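Local coordinates for protein Two-component system sensor histidine kinase (Bacteroides thetaiotaomicron, PDB 3OTT) that probably senses saccharides through this extracellular part and relays the signal by histidine phosphorylation to a DNA-binding transcription regulator domain, at residues D287-I292 and P682-E687; S22-F27 and Y298-S303. All coordinates share one frame; numbering follows the deposited sequence.

In the fold
Both contacts involve the blade of the first beta-propeller that holds strands 281-286, 292-296 and 300-303, with N-terminal strand 13-15 added at its edge. Interaction 1 joins the turn between its strands 281-286 and 292-296 to a loop of the Y_Y_Y domain; interaction 2 packs strand 300-303 and the turn before it against strand 24-29 and the residues leading into it. The centres of the contacts lie 15 Å apart, and a probable hydrogen bond from S303 N to I292 O (2.8 Å) connects them. The bound tantalum bromide cluster touches Q288 and E289 in interaction 1, whereas the side chain of F27 in interaction 2 is about 13 Å from it.

Interaction 1 of 2, residues D287-I292 and P682-E687; sequences DQEHNI and PYSLDE. With TBR (hexatantalum dodecabromide), chain D.
The E289 side chain lies over the hydroxyl end of S684, with CB, CG and CD all close to OG. Its carboxylate oxygen OE1 accepts a hydrogen bond from S684 OG at 2.6 Å, and the hydroxyl comes from above the carboxylate plane, 77° out of it. Chi1 (-82°) sets E289 CG beside the backbone N, and the extended chain beyond takes the carboxylate to S684 OG. The same hydroxyl accepts from the amide of N291, whose ND2 stands 2.8 Å from S684 OG, which lies almost in the amide plane (6° out of it). N291 ND2 also donates to D287 OD2 at 2.9 Å, meeting its syn lone pair; that oxygen takes a further bond from W293 NE1. D287 OD1 accepts from E289 N (2.9 Å), forming an Asx turn that shapes the loop. Beside this network, Y683 CB packs 3.6 Å from N291 ND2, while the phenol leads away to bond with Y46 O and I35 N and its ring meets W293 edge-to-face. On the cluster side, Q288 O is 3.6 Å from bromine BR1, and E289 CG approaches the same bromine. S684 OG thus both gives and accepts a hydrogen bond, and the two bonds from ND2, with OD1 bound to Y305 N, fix the rotation of the N291 amide. The chemistry joining propeller to Y_Y_Y domain is therefore chiefly polar and directional.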
loop_
_atom_site.group_PDB
_atom_site.type_symbol
_atom_site.label_atom_id
_atom_site.label_comp_id
_atom_site.label_asym_id
_atom_site.label_seq_id
_atom_site.Cartn_x
_atom_site.Cartn_y
_atom_site.Cartn_z
ATOM N N ASP B 287 -12.116 17.792 0.648
ATOM C CA ASP B 287 -10.670 17.958 0.690
ATOM C C ASP B 287 -10.095 16.791 1.457
ATOM O O ASP B 287 -10.846 15.974 1.966
ATOM C CB ASP B 287 -10.227 19.318 1.295
ATOM C CG ASP B 287 -10.624 19.508 2.766
ATOM O OD1 ASP B 287 -10.978 18.504 3.444
ATOM O OD2 ASP B 287 -10.566 20.683 3.272
ATOM N N GLN B 288 -8.774 16.743 1.565
ATOM C CA GLN B 288 -8.060 15.665 2.281
ATOM C C GLN B 288 -8.473 15.488 3.748
ATOM O O GLN B 288 -8.215 14.458 4.347
ATOM C CB GLN B 288 -6.538 15.882 2.177
ATOM C CG GLN B 288 -5.975 15.495 0.798
ATOM C CD GLN B 288 -6.189 13.988 0.480
ATOM O OE1 GLN B 288 -6.226 13.135 1.387
ATOM N NE2 GLN B 288 -6.330 13.671 -0.802
ATOM N N GLU B 289 -9.080 16.515 4.332
ATOM C CA GLU B 289 -9.537 16.436 5.715
ATOM C C GLU B 289 -11.038 16.209 5.774
ATOM O O GLU B 289 -11.621 16.347 6.855
ATOM C CB GLU B 289 -9.230 17.724 6.439
ATOM C CG GLU B 289 -7.831 17.826 6.935
ATOM C CD GLU B 289 -7.487 19.242 7.500
ATOM O OE1 GLU B 289 -8.088 20.275 7.073
ATOM O OE2 GLU B 289 -6.602 19.303 8.377
ATOM N N HIS B 290 -11.647 15.946 4.610
ATOM C CA HIS B 290 -13.058 15.700 4.453
ATOM C C HIS B 290 -13.926 16.951 4.656
ATOM O O HIS B 290 -15.166 16.833 4.787
ATOM C CB HIS B 290 -13.549 14.596 5.432
ATOM C CG HIS B 290 -12.679 13.376 5.454
ATOM N ND1 HIS B 290 -12.512 12.565 4.350
ATOM C CD2 HIS B 290 -11.917 12.835 6.441
ATOM C CE1 HIS B 290 -11.681 11.581 4.645
ATOM N NE2 HIS B 290 -11.309 11.718 5.907
ATOM N N ASN B 291 -13.322 18.129 4.729
ATOM C CA ASN B 291 -14.161 19.345 4.683
ATOM C C ASN B 291 -14.800 19.356 3.293
ATOM O O ASN B 291 -14.153 18.951 2.329
ATOM C CB ASN B 291 -13.327 20.619 4.868
ATOM C CG ASN B 291 -12.536 20.615 6.156
ATOM O OD1 ASN B 291 -13.076 20.333 7.218
ATOM N ND2 ASN B 291 -11.247 20.876 6.059
ATOM N N ILE B 292 -16.034 19.832 3.191
ATOM C CA ILE B 292 -16.764 19.983 1.925
ATOM C C ILE B 292 -16.747 21.451 1.500
ATOM O O ILE B 292 -17.251 22.308 2.216
ATOM C CB ILE B 292 -18.218 19.654 2.181
ATOM C CG1 ILE B 292 -18.357 18.210 2.710
ATOM C CG2 ILE B 292 -19.078 19.909 0.972
ATOM C CD1 ILE B 292 -17.605 17.132 1.880
ATOM N N PRO B 682 -5.617 26.361 8.494
ATOM C CA PRO B 682 -6.585 25.931 9.498
ATOM C C PRO B 682 -8.057 25.765 8.947
ATOM O O PRO B 682 -9.033 26.111 9.598
ATOM C CB PRO B 682 -6.492 27.040 10.538
ATOM C CG PRO B 682 -6.227 28.299 9.711
ATOM C CD PRO B 682 -5.359 27.818 8.539
ATOM N N TYR B 683 -8.201 25.168 7.775
ATOM C CA TYR B 683 -9.519 24.855 7.229
ATOM C C TYR B 683 -10.477 24.192 8.215
ATOM O O TYR B 683 -11.659 24.554 8.267
ATOM C CB TYR B 683 -9.376 23.961 6.005
ATOM C CG TYR B 683 -8.448 24.545 4.963
ATOM C CD1 TYR B 683 -8.554 25.885 4.559
ATOM C CD2 TYR B 683 -7.431 23.772 4.417
ATOM C CE1 TYR B 683 -7.665 26.440 3.626
ATOM C CE2 TYR B 683 -6.538 24.298 3.500
ATOM C CZ TYR B 683 -6.677 25.641 3.086
ATOM O OH TYR B 683 -5.789 26.120 2.133
ATOM N N SER B 684 -9.995 23.212 8.977
ATOM C CA SER B 684 -10.888 22.425 9.809
ATOM C C SER B 684 -11.196 23.010 11.189
ATOM O O SER B 684 -11.841 22.352 11.989
ATOM C CB SER B 684 -10.355 21.004 9.933
ATOM O OG SER B 684 -10.137 20.439 8.639
ATOM N N LEU B 685 -10.812 24.252 11.453
ATOM C CA LEU B 685 -10.761 24.748 12.837
ATOM C C LEU B 685 -11.866 25.736 13.156
ATOM O O LEU B 685 -12.103 26.654 12.399
ATOM C CB LEU B 685 -9.412 25.442 13.076
ATOM C CG LEU B 685 -8.151 24.581 13.142
ATOM C CD1 LEU B 685 -6.901 25.368 13.621
ATOM C CD2 LEU B 685 -8.453 23.442 14.085
ATOM N N ASP B 686 -12.558 25.562 14.273
ATOM C CA ASP B 686 -13.400 26.650 14.758
ATOM C C ASP B 686 -12.473 27.816 15.148
ATOM O O ASP B 686 -12.438 28.840 14.452
ATOM C CB ASP B 686 -14.313 26.153 15.900
ATOM C CG ASP B 686 -15.475 25.244 15.377
ATOM O OD1 ASP B 686 -15.652 25.118 14.126
ATOM O OD2 ASP B 686 -16.214 24.666 16.204
ATOM N N GLU B 687 -11.631 27.621 16.158
ATOM C CA GLU B 687 -10.694 28.660 16.596
ATOM C C GLU B 687 -9.351 28.510 15.891
ATOM O O GLU B 687 -8.870 27.391 15.762
ATOM C CB GLU B 687 -10.473 28.591 18.134
ATOM C CG GLU B 687 -11.742 28.660 19.032
ATOM C CD GLU B 687 -11.441 28.930 20.536
ATOM O OE1 GLU B 687 -10.373 28.492 21.054
ATOM O OE2 GLU B 687 -12.275 29.586 21.207
HETATM TA TA1 TBR D . -2.763 14.441 5.416
HETATM TA TA2 TBR D . -2.913 17.177 5.540
HETATM TA TA3 TBR D . -1.388 15.755 7.490
HETATM TA TA4 TBR D . -0.134 17.369 5.537
HETATM TA TA5 TBR D . 0.006 14.579 5.397
HETATM TA TA6 TBR D . -1.540 15.956 3.539
HETATM BR BR1 TBR D . -5.068 15.624 5.643
HETATM BR BR2 TBR D . -3.017 13.695 7.899
HETATM BR BR3 TBR D . -1.303 12.326 5.265
HETATM BR BR4 TBR D . -3.047 13.932 2.896
HETATM BR BR5 TBR D . -3.283 17.465 8.089
HETATM BR BR6 TBR D . 0.548 14.084 7.923
HETATM BR BR7 TBR D . 2.133 16.076 5.332
HETATM BR BR8 TBR D . 0.177 17.861 3.011
HETATM BR BR9 TBR D . -1.669 19.469 5.664
HETATM BR BRA TBR D . 0.373 17.598 8.104
HETATM BR BRB TBR D . 0.379 14.346 2.834
HETATM BR BRC TBR D . -3.486 17.635 3.080
#

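Interaction 2 of 2, residues S22-F27 and Y298-S303; sequences SVVSCF and YGISLS
The backbones come together at one end, where G299 N donates to S22 O at 2.7 Å in a nearly straight bond (167°) lying in the carbonyl plane. Y298 CA adds a CA-H...O contact to S22 O, and G299 has a positive phi (85°), a backbone shape in which a side chain would jam against the carbonyl oxygen of Y298. Here S22 CB touches Y298 CD1 at 3.7 Å. Farther along, I300 packs against two side chains of the other strand. Its CG1, set anti to the carbonyl carbon (chi1 -74°), lies 3.8 Å from V24 CG2, the two side chains crossing at about a right angle. The same CG1 stands 4.0 Å from F27 CZ, the two side chains reaching toward each other tip to tip, with CG1 near the ring plane at its edge. An alanine at I300 would probably leave V24 CG2 and F27 CZ without their apolar partner and open a gap between the two blades. I37 and W293 also pack against I300, extending this apolar cluster into both blades. Such packing between neighbouring four-stranded antiparallel sheets is characteristic of a beta-propeller, here at the seam where N-terminal strand 13-15 completes the last blade of the ring.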
loop_
_atom_site.group_PDB
_atom_site.type_symbol
_atom_site.label_atom_id
_atom_site.label_comp_id
_atom_site.label_asym_id
_atom_site.label_seq_id
_atom_site.Cartn_x
_atom_site.Cartn_y
_atom_site.Cartn_z
ATOM N N SER B 22 -17.179 36.234 -8.448
ATOM C CA SER B 22 -18.160 35.800 -7.472
ATOM C C SER B 22 -18.613 34.394 -7.751
ATOM O O SER B 22 -19.119 33.756 -6.839
ATOM C CB SER B 22 -19.327 36.770 -7.368
ATOM O OG SER B 22 -19.915 36.994 -8.630
ATOM N N VAL B 23 -18.368 33.907 -8.982
ATOM C CA VAL B 23 -18.674 32.525 -9.396
ATOM C C VAL B 23 -17.494 31.545 -9.265
ATOM O O VAL B 23 -16.456 31.706 -9.917
ATOM C CB VAL B 23 -19.258 32.449 -10.867
ATOM C CG1 VAL B 23 -19.694 31.062 -11.187
ATOM C CG2 VAL B 23 -20.468 33.372 -11.050
ATOM N N VAL B 24 -17.665 30.484 -8.469
ATOM C CA VAL B 24 -16.605 29.497 -8.301
ATOM C C VAL B 24 -16.952 28.231 -9.043
ATOM O O VAL B 24 -18.015 27.651 -8.824
ATOM C CB VAL B 24 -16.353 29.237 -6.818
ATOM C CG1 VAL B 24 -15.492 27.995 -6.575
ATOM C CG2 VAL B 24 -15.740 30.436 -6.192
ATOM N N SER B 25 -16.069 27.732 -9.882
ATOM C CA SER B 25 -16.486 26.600 -10.677
ATOM C C SER B 25 -15.753 25.292 -10.344
ATOM O O SER B 25 -16.142 24.268 -10.876
ATOM C CB SER B 25 -16.236 26.931 -12.134
ATOM O OG SER B 25 -14.826 27.154 -12.227
ATOM N N CYS B 26 -14.640 25.364 -9.579
ATOM C CA CYS B 26 -13.862 24.207 -9.189
ATOM C C CYS B 26 -12.850 24.527 -8.093
ATOM O O CYS B 26 -12.529 25.697 -7.860
ATOM C CB CYS B 26 -13.097 23.632 -10.369
ATOM S SG CYS B 26 -12.087 24.818 -11.202
ATOM N N PHE B 27 -12.327 23.461 -7.484
ATOM C CA PHE B 27 -11.357 23.536 -6.387
ATOM C C PHE B 27 -10.330 22.489 -6.677
ATOM O O PHE B 27 -10.679 21.422 -7.193
ATOM C CB PHE B 27 -11.937 23.180 -5.011
ATOM C CG PHE B 27 -13.060 24.048 -4.569
ATOM C CD1 PHE B 27 -14.371 23.744 -4.923
ATOM C CD2 PHE B 27 -12.819 25.180 -3.811
ATOM C CE1 PHE B 27 -15.424 24.531 -4.499
ATOM C CE2 PHE B 27 -13.870 25.988 -3.428
ATOM C CZ PHE B 27 -15.159 25.676 -3.737
ATOM N N TYR B 298 -22.415 32.632 -6.049
ATOM C CA TYR B 298 -21.972 33.770 -5.278
ATOM C C TYR B 298 -21.132 33.358 -4.051
ATOM O O TYR B 298 -21.663 33.202 -2.939
ATOM C CB TYR B 298 -23.152 34.701 -4.952
ATOM C CG TYR B 298 -22.768 35.985 -4.196
ATOM C CD1 TYR B 298 -22.047 37.001 -4.810
ATOM C CD2 TYR B 298 -23.126 36.153 -2.852
ATOM C CE1 TYR B 298 -21.672 38.140 -4.098
ATOM C CE2 TYR B 298 -22.794 37.290 -2.156
ATOM C CZ TYR B 298 -22.069 38.269 -2.780
ATOM O OH TYR B 298 -21.748 39.376 -2.068
ATOM N N GLY B 299 -19.821 33.211 -4.237
ATOM C CA GLY B 299 -18.936 32.825 -3.134
ATOM C C GLY B 299 -18.849 31.309 -2.885
ATOM O O GLY B 299 -19.374 30.484 -3.661
ATOM N N ILE B 300 -18.316 30.967 -1.723
ATOM C CA ILE B 300 -17.977 29.623 -1.315
ATOM C C ILE B 300 -18.572 29.390 0.040
ATOM O O ILE B 300 -18.515 30.237 0.903
ATOM C CB ILE B 300 -16.431 29.509 -1.196
ATOM C CG1 ILE B 300 -15.810 29.470 -2.564
ATOM C CG2 ILE B 300 -15.968 28.305 -0.364
ATOM C CD1 ILE B 300 -14.350 29.921 -2.573
ATOM N N SER B 301 -19.140 28.212 0.222
ATOM C CA SER B 301 -19.634 27.782 1.486
ATOM C C SER B 301 -18.766 26.631 1.920
ATOM O O SER B 301 -18.559 25.641 1.174
ATOM C CB SER B 301 -21.093 27.328 1.333
ATOM O OG SER B 301 -22.018 28.344 1.674
ATOM N N LEU B 302 -18.199 26.740 3.109
ATOM C CA LEU B 302 -17.257 25.704 3.546
ATOM C C LEU B 302 -17.917 24.973 4.687
ATOM O O LEU B 302 -18.362 25.595 5.644
ATOM C CB LEU B 302 -15.951 26.349 4.016
ATOM C CG LEU B 302 -15.007 25.516 4.916
ATOM C CD1 LEU B 302 -14.639 24.206 4.277
ATOM C CD2 LEU B 302 -13.707 26.321 5.254
ATOM N N SER B 303 -17.965 23.660 4.615
ATOM C CA SER B 303 -18.566 22.897 5.700
ATOM C C SER B 303 -17.453 22.074 6.418
ATOM O O SER B 303 -16.919 21.097 5.888
ATOM C CB SER B 303 -19.699 22.024 5.110
ATOM O OG SER B 303 -20.111 21.014 5.996
#